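Local coordinates for CaaX farnesyltransferase alpha subunit Ram2 (Aspergillus fumigatus, PDB 4L9P), which probably serves as the alpha subunit of a heterodimeric transferase that attaches farnesyl, and with another partner perhaps geranylgeranyl, groups to proteins ending in a CaaX sequence, at residues D148-M153 with Y161-Y166; N113-K118 with Y123-H128; K103-E108 with Q130-S135; A188-D193 with N197-H202. The protein carries 1 engineered substitution. All coordinates share one frame; numbering follows the deposited sequence. Where two conformers were deposited one is given.

Contact 1 (D148-M153 with Y161-Y166); sequences DFLMEM and YHVWTY. With FII ([(3,7,11-trimethyl-dodeca-2,6,10-trienyloxycarbamoyl)-methyl]-phosphonic acid), chain Q.
L150 and V163 face each other in an antiparallel helix pair whose axes pass 10.6 Å apart at 161°, and everything that crosses between the two segments is apolar. The L150 CD2 methyl lies 4.1 Å from V163 CG1 and 3.9 Å from Y166 CD2, which places it between a branched aliphatic side chain and an aromatic one. L150 and Y166 run at about a right angle, and both leucine methyls reach the CD2-CE2 side of the ring. Y166 extends that far because its CG is anti to the backbone N (chi1 173°). One turn beyond L150, M153 sets its CB 4.1 Å from V163 CG1; the thioether chain then bends twice and brings CE to within 4.2 Å of V163 CG2, so that both valine branches are met.

Polar bonds lie at the margins. The Y166 hydroxyl pairs with E146 at the start of helix 146-156, and the indole NH of W164 goes to A158 O in the turn joining the helices.

Helix 161-174 also meets the ligand. FII C30 sits over one face of Y161, off-centre and 3.6 Å from Y161 CG, while H162 CE1 approaches FII C35 at 3.7 Å. Y161 OH is hydrogen-bonded to E309 and G304 of the Ram1 beta subunit, which also binds the analog's polar end. The arrangement is that of a helical hairpin in a TPR-like prenyltransferase alpha-subunit repeat, one helix lining the isoprenoid site at the subunit interface.

Contact 2 (N113-K118 with Y123-H128); sequences NKVALK and YQIWHH
V115 touches I125 through its CG1 methyl, 3.8 Å from I125 CD1, where two antiparallel helices pass at 150°. This branch of the valine is anti to the backbone N (chi1 -174°), and the side chain lies obliquely against the isoleucine, whose CG1 and CD1 both come within reach of it.

At A116 the backbones draw closest, with 6.4 Å between the CA atoms of A116 and I125. The small side chain allows this: A116 CB sits 3.7 Å from I125 CG2 and 3.9 Å from W126 CZ2, fitting between the isoleucine branch and the benzo end of the indole. I125 CG2 in turn lies over one face of W126, off-centre, so that A116 CB touches both this methyl and the ring in a buried patch. The backbone of A116 adds a polar link. Its carbonyl oxygen accepts from a water 2.9 Å away, and the same water accepts from W126 NE1, also at 2.9 Å, lying in the plane of the indole. The buried indole NH is thereby satisfied, and the water helps to set the ring's rotation.

L117, next in line, turns away from this partner and packs on E152 and Q156 of helix 146-156. Helix 123-133 carries Y123, which touches FII, and Q124, whose NE2 in the conformer given bonds to the backbone of the bound peptide. The pair is the antiparallel helical hairpin of a TPR-like prenyltransferase alpha-subunit repeat; here its second helix faces the substrates.

Contact 3 (K103-E108 with Q130-S135); sequences KDLNEE and QVLMSS. With EDO (1,2-ethanediol), chain I.
At the end of a prenyltransferase alpha-subunit helical hairpin away from its connecting turn, L132 bridges from the last turns of helix 123-133 to L105 and E108 at the start of helix 105-118. L132 CD1 presses on the aliphatic part of E108, only 3.4 Å from E108 CG, a tight fit in which the two side chains cross at about a right angle. The other methyl, L132 CD2, lies 4.1 Å from L105 CD2. E108 bends at chi2 (71°), turning its carboxylate off the leucine: OE1 forms a salt bridge with R94 and OE2 a hydrogen bond with H128, so the buried charge is held from both oxygens.

In this TPR-like hairpin the start of helix 105-118 is capped by D104; OD1 accepts from E107 N at 3.0 Å, met from above the carboxylate plane, and weakly from N106 N. Within 130-135 the S134 hydroxyl donates to V131 O at 2.9 Å. Q130 NE2 donates to O2 of an ethanediol molecule, probably from the crystallisation liquor, with 2.8 Å between the two atoms. L105 also packs on F99, F139 and H138.

Contact 4 (A188-D193 with N197-H202); sequences ALLKAD and NSAWNH
L190 is the bump of this interface, and the hollow it fills is formed by A199 and W200 on the next helix. The leucine comes at about a right angle to the tryptophan and lays both methyls on one face of the indole. CD1 stands 4.0 Å from the centroid of the five-membered W200 ring and 16° off its normal, a CH-pi contact. CD2 sits over the rim of the same face, 3.4 Å from W200 NE1, and against A199 CB at 3.7 Å. W200 makes one wall of the hollow because its CG is anti to the carbonyl carbon (chi1 -75°), which swings the ring back toward helix 180-192 although its CB leaves at the flank. A199 supplies the floor: with only a methyl to project, it also lets L189 come in, the two CB atoms standing 4.2 Å apart. The helix axes are accordingly only 9.3 Å apart.

Around the hollow, Y264 meets the W200 ring and W164 lies on L189. D193, S198 and N197 instead face the Ram1 beta subunit, where the last two bond to its E309.

Chemically the contact is shape-matched and apolar, with no hydrogen bond between the two segments. The W200 NH, lying so close to a leucine methyl, has its acceptor in V194 O of the connecting turn, so the indole can be buried without leaving its polar atom unpaired.

Contacts 2 and 3 are two levels of one hairpin, helix 105-118 with helix 123-133, their centres 13 Å apart and joined by the bond between E108 and H128. Contact 1 is the hairpin that follows, 10 Å from contact 2 between centres; H162 NE2 packs 3.5 Å from Y123 CZ, and both these residues touch FII. Contact 4 continues the series, its centre 12 Å from that of contact 1, with W164 wedged against S198, H202, L189 and A199. Contacts 3 and 4 are the most widely separated, their centres 28 Å apart. Successive hairpins thus pack side by side, with the isoprenoid touched from contacts 1 and 2.

Contact 1 (D148-M153 with Y161-Y166)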
# COMPACT_ATOMS: atom_id res chain seq x y z
N ASP A 148 -4.74 -12.54 -25.07
CA ASP A 148 -3.37 -12.66 -25.56
C ASP A 148 -2.55 -11.40 -25.28
O ASP A 148 -1.35 -11.51 -24.98
CB ASP A 148 -3.37 -12.89 -27.10
CG ASP A 148 -3.64 -14.33 -27.47
OD1 ASP A 148 -3.94 -15.16 -26.60
OD2 ASP A 148 -3.57 -14.64 -28.66
N PHE A 149 -3.15 -10.22 -25.39
CA PHE A 149 -2.41 -9.02 -25.06
C PHE A 149 -2.00 -9.05 -23.58
O PHE A 149 -0.85 -8.67 -23.22
CB PHE A 149 -3.19 -7.72 -25.33
CG PHE A 149 -2.33 -6.52 -25.07
CD1 PHE A 149 -1.25 -6.29 -25.92
CD2 PHE A 149 -2.52 -5.72 -23.97
CE1 PHE A 149 -0.34 -5.28 -25.64
CE2 PHE A 149 -1.65 -4.63 -23.71
CZ PHE A 149 -0.54 -4.45 -24.52
N LEU A 150 -2.91 -9.45 -22.68
CA LEU A 150 -2.54 -9.48 -21.27
C LEU A 150 -1.38 -10.49 -21.10
O LEU A 150 -0.46 -10.22 -20.29
CB LEU A 150 -3.72 -9.92 -20.41
CG LEU A 150 -4.91 -8.96 -20.58
CD1 LEU A 150 -5.99 -9.40 -19.59
CD2 LEU A 150 -4.53 -7.49 -20.40
N MET A 151 -1.36 -11.61 -21.83
CA MET A 151 -0.23 -12.52 -21.73
C MET A 151 1.06 -11.96 -22.31
O MET A 151 2.14 -12.33 -21.82
CB MET A 151 -0.56 -13.85 -22.39
CG MET A 151 -1.69 -14.60 -21.64
SD MET A 151 -1.31 -14.95 -19.91
CE MET A 151 -0.42 -16.50 -20.10
N GLU A 152 0.99 -11.04 -23.29
CA GLU A 152 2.18 -10.32 -23.74
C GLU A 152 2.76 -9.51 -22.58
O GLU A 152 4.00 -9.41 -22.41
CB GLU A 152 1.82 -9.34 -24.86
CG GLU A 152 3.01 -8.93 -25.71
CD GLU A 152 2.65 -8.27 -27.07
OE1 GLU A 152 3.55 -7.80 -27.76
OE2 GLU A 152 1.47 -8.20 -27.42
N MET A 153 1.88 -8.91 -21.78
CA MET A 153 2.37 -8.12 -20.63
C MET A 153 2.96 -9.05 -19.59
O MET A 153 4.04 -8.74 -19.03
CB MET A 153 1.21 -7.33 -19.99
CG MET A 153 0.59 -6.27 -20.90
SD MET A 153 1.75 -4.93 -21.37
CE MET A 153 2.27 -4.30 -19.75
N TYR A 161 1.07 -5.80 -11.04
CA TYR A 161 -0.14 -5.68 -10.23
C TYR A 161 -1.24 -5.00 -11.00
O TYR A 161 -2.43 -5.40 -10.86
CB TYR A 161 0.21 -4.84 -8.94
CG TYR A 161 -0.81 -4.97 -7.84
CD1 TYR A 161 -1.97 -4.21 -7.84
CD2 TYR A 161 -0.62 -5.90 -6.78
CE1 TYR A 161 -2.92 -4.31 -6.81
CE2 TYR A 161 -1.55 -6.00 -5.77
CZ TYR A 161 -2.72 -5.22 -5.81
OH TYR A 161 -3.66 -5.30 -4.80
N HIS A 162 -0.93 -3.97 -11.79
CA HIS A 162 -2.01 -3.25 -12.46
C HIS A 162 -2.63 -4.09 -13.57
O HIS A 162 -3.82 -3.95 -13.84
CB HIS A 162 -1.43 -1.98 -13.07
CG HIS A 162 -0.87 -1.05 -12.03
ND1 HIS A 162 0.46 -0.67 -11.99
CD2 HIS A 162 -1.42 -0.63 -10.88
CE1 HIS A 162 0.66 0.08 -10.91
NE2 HIS A 162 -0.48 0.16 -10.25
N VAL A 163 -1.82 -4.95 -14.21
CA VAL A 163 -2.39 -5.79 -15.25
C VAL A 163 -3.23 -6.87 -14.59
O VAL A 163 -4.31 -7.20 -15.15
CB VAL A 163 -1.27 -6.42 -16.12
CG1 VAL A 163 -1.92 -7.26 -17.28
CG2 VAL A 163 -0.37 -5.31 -16.68
N TRP A 164 -2.82 -7.50 -13.48
CA TRP A 164 -3.70 -8.41 -12.81
C TRP A 164 -4.98 -7.75 -12.33
O TRP A 164 -6.06 -8.37 -12.43
CB TRP A 164 -2.98 -9.07 -11.59
CG TRP A 164 -1.97 -10.14 -12.02
CD1 TRP A 164 -0.58 -10.04 -12.01
CD2 TRP A 164 -2.30 -11.42 -12.55
NE1 TRP A 164 -0.04 -11.23 -12.47
CE2 TRP A 164 -1.07 -12.09 -12.80
CE3 TRP A 164 -3.52 -12.11 -12.81
CZ2 TRP A 164 -1.02 -13.43 -13.27
CZ3 TRP A 164 -3.47 -13.40 -13.32
CH2 TRP A 164 -2.22 -14.07 -13.55
N THR A 165 -4.92 -6.53 -11.79
CA THR A 165 -6.12 -5.83 -11.38
C THR A 165 -7.05 -5.65 -12.57
O THR A 165 -8.28 -5.90 -12.46
CB THR A 165 -5.75 -4.47 -10.74
OG1 THR A 165 -5.06 -4.76 -9.50
CG2 THR A 165 -7.02 -3.66 -10.46
N TYR A 166 -6.48 -5.25 -13.71
CA TYR A 166 -7.34 -5.12 -14.92
C TYR A 166 -7.94 -6.48 -15.26
O TYR A 166 -9.15 -6.56 -15.61
CB TYR A 166 -6.51 -4.58 -16.04
CG TYR A 166 -7.32 -4.59 -17.38
CD1 TYR A 166 -8.27 -3.58 -17.67
CD2 TYR A 166 -7.19 -5.67 -18.24
CE1 TYR A 166 -9.01 -3.65 -18.85
CE2 TYR A 166 -7.95 -5.75 -19.41
CZ TYR A 166 -8.84 -4.71 -19.67
OH TYR A 166 -9.58 -4.72 -20.85
C1 FII Q . -1.09 6.71 0.41
C2 FII Q . -0.61 5.97 -0.81
C6 FII Q . -0.72 6.70 -2.08
C10 FII Q . -0.45 4.51 -0.71
C11 FII Q . -0.06 3.62 -1.89
C12 FII Q . 1.46 3.32 -1.76
C15 FII Q . 2.01 2.12 -2.52
C18 FII Q . 3.50 1.79 -2.43
C22 FII Q . 1.16 1.63 -3.64
C23 FII Q . 1.51 0.23 -4.14
C24 FII Q . 0.82 -0.10 -5.40
C27 FII Q . 1.50 -1.24 -6.09
C30 FII Q . 0.99 -2.62 -5.71
C34 FII Q . 2.03 -0.92 -7.44
C35 FII Q . 2.49 -1.99 -8.41
O36 FII Q . 3.89 -1.90 -8.63
N42 FII Q . 4.67 -1.96 -7.51
C43 FII Q . 5.24 -3.22 -7.32
O44 FII Q . 5.04 -4.21 -8.04
C45 FII Q . 6.19 -3.28 -6.13
P46 FII Q . 6.22 -4.93 -5.25
O49 FII Q . 4.80 -5.31 -5.07
O50 FII Q . 7.05 -5.87 -6.07
O51 FII Q . 6.91 -4.56 -3.92

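Contact 2 (N113-K118 with Y123-H128)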
# COMPACT_ATOMS: atom_id res chain seq x y z
N ASN A 113 -2.30 -0.32 -26.63
CA ASN A 113 -1.42 -1.48 -26.46
C ASN A 113 0.05 -1.09 -26.68
O ASN A 113 0.95 -1.58 -25.99
CB ASN A 113 -1.73 -2.55 -27.51
CG ASN A 113 -3.03 -3.27 -27.26
OD1 ASN A 113 -3.65 -3.15 -26.20
ND2 ASN A 113 -3.48 -4.01 -28.27
N LYS A 114 0.32 -0.23 -27.65
CA LYS A 114 1.69 0.23 -27.89
C LYS A 114 2.24 1.04 -26.73
O LYS A 114 3.42 0.91 -26.37
CB LYS A 114 1.73 1.09 -29.20
CG LYS A 114 1.38 0.25 -30.44
CD LYS A 114 1.11 1.16 -31.65
CE LYS A 114 0.21 0.47 -32.72
NZ LYS A 114 -0.11 1.22 -34.00
N VAL A 115 1.42 1.90 -26.15
CA VAL A 115 1.83 2.67 -24.99
C VAL A 115 2.12 1.75 -23.80
O VAL A 115 3.13 1.90 -23.09
CB VAL A 115 0.75 3.74 -24.59
CG1 VAL A 115 1.30 4.63 -23.45
CG2 VAL A 115 0.37 4.66 -25.80
N ALA A 116 1.24 0.76 -23.60
CA ALA A 116 1.33 -0.19 -22.49
C ALA A 116 2.64 -1.00 -22.61
O ALA A 116 3.27 -1.29 -21.61
CB ALA A 116 0.10 -1.13 -22.46
N LEU A 117 3.01 -1.36 -23.84
CA LEU A 117 4.26 -2.15 -24.10
C LEU A 117 5.50 -1.30 -23.86
O LEU A 117 6.57 -1.85 -23.59
CB LEU A 117 4.25 -2.70 -25.53
CG LEU A 117 3.28 -3.87 -25.73
CD1 LEU A 117 3.15 -4.17 -27.25
CD2 LEU A 117 3.84 -5.08 -24.99
N LYS A 118 5.38 0.01 -23.89
CA LYS A 118 6.54 0.88 -23.70
C LYS A 118 6.74 1.22 -22.23
O LYS A 118 7.88 1.50 -21.83
CB LYS A 118 6.42 2.18 -24.47
CG LYS A 118 6.71 2.07 -25.95
CD LYS A 118 6.62 3.49 -26.56
CE LYS A 118 6.72 3.48 -28.10
NZ LYS A 118 6.70 4.87 -28.73
N TYR A 123 -0.54 3.49 -13.34
CA TYR A 123 -1.98 3.43 -13.06
C TYR A 123 -2.87 3.87 -14.22
O TYR A 123 -3.96 3.28 -14.43
CB TYR A 123 -2.31 4.32 -11.87
CG TYR A 123 -2.05 3.69 -10.52
CD1 TYR A 123 -0.82 3.87 -9.89
CD2 TYR A 123 -3.04 2.91 -9.88
CE1 TYR A 123 -0.59 3.36 -8.59
CE2 TYR A 123 -2.74 2.38 -8.59
CZ TYR A 123 -1.52 2.62 -8.01
OH TYR A 123 -1.24 2.12 -6.73
N GLN A 124 -2.42 4.85 -15.00
CA GLN A 124 -3.29 5.53 -15.94
C GLN A 124 -3.54 4.62 -17.11
O GLN A 124 -4.69 4.51 -17.55
CB GLN A 124 -2.57 6.79 -16.45
CG GLN A 124 -2.56 7.96 -15.42
CD GLN A 124 -1.67 7.68 -14.25
OE1 GLN A 124 -0.49 7.35 -14.42
NE2 GLN A 124 -2.23 7.81 -13.05
N ILE A 125 -2.50 3.94 -17.61
CA ILE A 125 -2.72 3.19 -18.86
C ILE A 125 -3.74 2.06 -18.64
O ILE A 125 -4.57 1.73 -19.49
CB ILE A 125 -1.34 2.55 -19.26
CG1 ILE A 125 -0.47 3.64 -19.89
CG2 ILE A 125 -1.46 1.31 -20.17
CD1 ILE A 125 1.04 3.17 -19.94
N TRP A 126 -3.71 1.46 -17.46
CA TRP A 126 -4.58 0.33 -17.15
C TRP A 126 -5.94 0.77 -16.66
O TRP A 126 -6.94 0.09 -16.94
CB TRP A 126 -3.86 -0.68 -16.21
CG TRP A 126 -2.74 -1.27 -17.02
CD1 TRP A 126 -1.41 -0.87 -17.08
CD2 TRP A 126 -2.88 -2.30 -18.00
NE1 TRP A 126 -0.76 -1.54 -18.09
CE2 TRP A 126 -1.64 -2.44 -18.66
CE3 TRP A 126 -3.96 -3.10 -18.39
CZ2 TRP A 126 -1.46 -3.37 -19.70
CZ3 TRP A 126 -3.78 -4.00 -19.40
CH2 TRP A 126 -2.52 -4.15 -20.05
N HIS A 127 -6.02 1.92 -15.99
CA HIS A 127 -7.32 2.53 -15.72
C HIS A 127 -8.00 2.94 -17.05
O HIS A 127 -9.18 2.66 -17.26
CB HIS A 127 -7.24 3.72 -14.76
CG HIS A 127 -8.59 4.30 -14.53
ND1 HIS A 127 -9.59 3.60 -13.90
CD2 HIS A 127 -9.13 5.49 -14.90
CE1 HIS A 127 -10.70 4.33 -13.89
NE2 HIS A 127 -10.44 5.49 -14.48
N HIS A 128 -7.24 3.54 -17.98
CA HIS A 128 -7.81 4.00 -19.25
C HIS A 128 -8.34 2.79 -19.99
O HIS A 128 -9.42 2.85 -20.61
CB HIS A 128 -6.70 4.68 -20.06
CG HIS A 128 -7.19 5.33 -21.31
ND1 HIS A 128 -7.96 6.48 -21.28
CD2 HIS A 128 -6.92 5.06 -22.61
CE1 HIS A 128 -8.19 6.86 -22.54
NE2 HIS A 128 -7.57 6.02 -23.37
O HOH W 1 1.89 -0.86 -19.10

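Contact 3 (K103-E108 with Q130-S135)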
# COMPACT_ATOMS: atom_id res chain seq x y z
N LYS A 103 -15.20 8.32 -31.27
CA LYS A 103 -14.05 7.71 -31.95
C LYS A 103 -14.14 6.17 -31.91
O LYS A 103 -14.76 5.56 -31.01
CB LYS A 103 -12.76 8.12 -31.19
CG LYS A 103 -12.53 9.65 -31.22
CD LYS A 103 -12.41 10.20 -32.71
CE LYS A 103 -11.18 9.55 -33.44
NZ LYS A 103 -11.09 9.96 -34.90
N ASP A 104 -13.44 5.54 -32.84
CA ASP A 104 -13.38 4.07 -32.93
C ASP A 104 -12.47 3.59 -31.77
O ASP A 104 -11.26 3.85 -31.74
CB ASP A 104 -12.73 3.72 -34.29
CG ASP A 104 -12.65 2.22 -34.56
OD1 ASP A 104 -12.36 1.43 -33.65
OD2 ASP A 104 -12.91 1.80 -35.72
N LEU A 105 -13.08 2.89 -30.83
CA LEU A 105 -12.27 2.47 -29.67
C LEU A 105 -11.50 1.21 -29.94
O LEU A 105 -10.56 0.93 -29.15
CB LEU A 105 -13.19 2.30 -28.45
CG LEU A 105 -13.97 3.57 -28.02
CD1 LEU A 105 -14.69 3.34 -26.71
CD2 LEU A 105 -13.09 4.83 -27.96
N ASN A 106 -11.79 0.46 -31.00
CA ASN A 106 -10.89 -0.61 -31.40
C ASN A 106 -9.56 -0.02 -31.77
O ASN A 106 -8.49 -0.58 -31.40
CB ASN A 106 -11.41 -1.40 -32.62
CG ASN A 106 -12.66 -2.17 -32.31
OD1 ASN A 106 -12.81 -2.72 -31.22
ND2 ASN A 106 -13.58 -2.23 -33.29
N GLU A 107 -9.58 1.08 -32.51
CA GLU A 107 -8.33 1.74 -32.89
C GLU A 107 -7.64 2.36 -31.67
O GLU A 107 -6.40 2.32 -31.57
CB GLU A 107 -8.58 2.81 -33.97
CG GLU A 107 -8.89 2.15 -35.29
CD GLU A 107 -9.21 3.14 -36.38
OE1 GLU A 107 -9.30 4.37 -36.07
OE2 GLU A 107 -9.40 2.66 -37.54
N GLU A 108 -8.40 2.88 -30.72
CA GLU A 108 -7.82 3.38 -29.49
C GLU A 108 -7.13 2.25 -28.72
O GLU A 108 -6.01 2.49 -28.19
CB GLU A 108 -8.86 4.09 -28.61
CG GLU A 108 -8.32 4.56 -27.24
CD GLU A 108 -7.33 5.75 -27.25
OE1 GLU A 108 -6.93 6.24 -28.34
OE2 GLU A 108 -6.93 6.20 -26.13
N GLN A 130 -9.63 0.08 -18.77
CA GLN A 130 -10.90 -0.30 -18.15
C GLN A 130 -12.03 0.69 -18.52
O GLN A 130 -13.18 0.28 -18.83
CB GLN A 130 -10.70 -0.28 -16.63
CG GLN A 130 -11.98 -0.62 -15.84
CD GLN A 130 -11.72 -0.69 -14.32
OE1 GLN A 130 -10.62 -1.10 -13.86
NE2 GLN A 130 -12.70 -0.26 -13.54
N VAL A 131 -11.70 1.97 -18.59
CA VAL A 131 -12.68 3.01 -19.00
C VAL A 131 -13.18 2.68 -20.42
O VAL A 131 -14.39 2.72 -20.65
CB VAL A 131 -12.02 4.42 -18.93
CG1 VAL A 131 -12.91 5.49 -19.59
CG2 VAL A 131 -11.77 4.75 -17.45
N LEU A 132 -12.28 2.35 -21.33
CA LEU A 132 -12.69 2.07 -22.69
C LEU A 132 -13.44 0.77 -22.80
O LEU A 132 -14.54 0.70 -23.40
CB LEU A 132 -11.47 1.96 -23.59
CG LEU A 132 -10.55 3.19 -23.69
CD1 LEU A 132 -9.26 2.77 -24.48
CD2 LEU A 132 -11.26 4.33 -24.33
N MET A 133 -12.88 -0.30 -22.20
CA MET A 133 -13.43 -1.63 -22.39
C MET A 133 -14.78 -1.82 -21.68
O MET A 133 -15.58 -2.71 -22.05
CB MET A 133 -12.41 -2.62 -21.80
CG MET A 133 -12.70 -4.11 -22.14
SD MET A 133 -12.66 -4.50 -23.89
CE MET A 133 -11.07 -3.90 -24.35
N SER A 134 -15.07 -0.96 -20.73
CA SER A 134 -16.35 -1.03 -20.03
C SER A 134 -17.51 -0.56 -20.90
O SER A 134 -18.68 -0.70 -20.49
CB SER A 134 -16.30 -0.18 -18.74
OG SER A 134 -16.23 1.19 -19.04
N SER A 135 -17.23 0.03 -22.07
CA SER A 135 -18.35 0.52 -22.90
C SER A 135 -18.94 -0.62 -23.69
O SER A 135 -18.32 -1.08 -24.70
CB SER A 135 -17.84 1.57 -23.84
OG SER A 135 -18.98 1.95 -24.66
C1 EDO I . -15.48 3.06 -15.86
O1 EDO I . -15.27 3.83 -14.67
C2 EDO I . -14.65 1.80 -15.71
O2 EDO I . -14.90 1.17 -14.45

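Contact 4 (A188-D193 with N197-H202)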
# COMPACT_ATOMS: atom_id res chain seq x y z
N ALA A 188 -0.51 -21.75 -17.18
CA ALA A 188 0.74 -21.53 -17.90
C ALA A 188 1.70 -20.71 -17.05
O ALA A 188 2.91 -20.96 -17.05
CB ALA A 188 0.47 -20.83 -19.22
N LEU A 189 1.18 -19.68 -16.36
CA LEU A 189 2.04 -18.83 -15.51
C LEU A 189 2.54 -19.67 -14.34
O LEU A 189 3.73 -19.48 -13.94
CB LEU A 189 1.25 -17.61 -15.06
CG LEU A 189 1.08 -16.62 -16.26
CD1 LEU A 189 -0.12 -15.71 -16.00
CD2 LEU A 189 2.37 -15.82 -16.49
N LEU A 190 1.71 -20.55 -13.80
CA LEU A 190 2.19 -21.37 -12.66
C LEU A 190 3.12 -22.50 -13.09
O LEU A 190 3.94 -22.97 -12.32
CB LEU A 190 1.01 -21.89 -11.85
CG LEU A 190 0.22 -20.80 -11.14
CD1 LEU A 190 -0.94 -21.46 -10.43
CD2 LEU A 190 1.15 -20.04 -10.14
N LYS A 191 3.01 -22.95 -14.35
CA LYS A 191 4.02 -23.88 -14.86
C LYS A 191 5.37 -23.15 -14.97
O LYS A 191 6.42 -23.72 -14.59
CB LYS A 191 3.53 -24.45 -16.22
CG LYS A 191 4.54 -25.42 -16.81
CD LYS A 191 3.93 -26.10 -18.05
CE LYS A 191 4.95 -27.09 -18.55
NZ LYS A 191 5.82 -26.26 -19.39
N ALA A 192 5.37 -21.91 -15.49
CA ALA A 192 6.62 -21.17 -15.65
C ALA A 192 7.19 -20.83 -14.27
O ALA A 192 8.42 -20.86 -14.11
CB ALA A 192 6.36 -19.88 -16.44
N ASP A 193 6.34 -20.45 -13.32
CA ASP A 193 6.86 -20.09 -11.97
C ASP A 193 5.75 -20.42 -10.97
O ASP A 193 4.82 -19.63 -10.77
CB ASP A 193 7.27 -18.62 -11.88
CG ASP A 193 7.95 -18.28 -10.58
OD1 ASP A 193 7.92 -19.13 -9.67
OD2 ASP A 193 8.50 -17.16 -10.51
N ASN A 197 2.55 -15.65 -6.93
CA ASN A 197 1.39 -15.48 -6.09
C ASN A 197 0.29 -14.72 -6.78
O ASN A 197 -0.89 -14.92 -6.42
CB ASN A 197 1.77 -14.71 -4.80
CG ASN A 197 0.71 -14.83 -3.76
OD1 ASN A 197 0.50 -15.95 -3.20
ND2 ASN A 197 0.02 -13.71 -3.44
N SER A 198 0.62 -13.87 -7.76
CA SER A 198 -0.46 -13.12 -8.46
C SER A 198 -1.35 -14.10 -9.23
O SER A 198 -2.59 -13.96 -9.32
CB SER A 198 0.15 -12.15 -9.48
OG SER A 198 1.01 -11.24 -8.76
N ALA A 199 -0.73 -15.14 -9.79
CA ALA A 199 -1.51 -16.15 -10.52
C ALA A 199 -2.39 -16.99 -9.56
O ALA A 199 -3.55 -17.32 -9.89
CB ALA A 199 -0.58 -17.01 -11.36
N TRP A 200 -1.84 -17.33 -8.38
CA TRP A 200 -2.65 -18.02 -7.37
C TRP A 200 -3.83 -17.16 -6.94
O TRP A 200 -4.94 -17.68 -6.77
CB TRP A 200 -1.81 -18.38 -6.14
CG TRP A 200 -0.91 -19.55 -6.39
CD1 TRP A 200 0.45 -19.50 -6.68
CD2 TRP A 200 -1.28 -20.94 -6.37
NE1 TRP A 200 0.93 -20.79 -6.82
CE2 TRP A 200 -0.11 -21.69 -6.66
CE3 TRP A 200 -2.50 -21.61 -6.17
CZ2 TRP A 200 -0.12 -23.10 -6.74
CZ3 TRP A 200 -2.49 -23.03 -6.23
CH2 TRP A 200 -1.31 -23.75 -6.48
N ASN A 201 -3.61 -15.84 -6.77
CA ASN A 201 -4.70 -14.97 -6.35
C ASN A 201 -5.81 -14.93 -7.40
O ASN A 201 -7.00 -14.92 -7.05
CB ASN A 201 -4.11 -13.57 -6.01
CG ASN A 201 -5.20 -12.61 -5.59
OD1 ASN A 201 -5.71 -12.71 -4.46
ND2 ASN A 201 -5.69 -11.78 -6.53
N HIS A 202 -5.40 -14.85 -8.67
CA HIS A 202 -6.42 -14.83 -9.75
C HIS A 202 -7.11 -16.17 -9.78
O HIS A 202 -8.34 -16.23 -10.02
CB HIS A 202 -5.72 -14.54 -11.07
CG HIS A 202 -6.68 -14.19 -12.18
ND1 HIS A 202 -7.31 -12.96 -12.23
CD2 HIS A 202 -7.07 -14.88 -13.29
CE1 HIS A 202 -8.07 -12.92 -13.30
NE2 HIS A 202 -7.96 -14.07 -13.94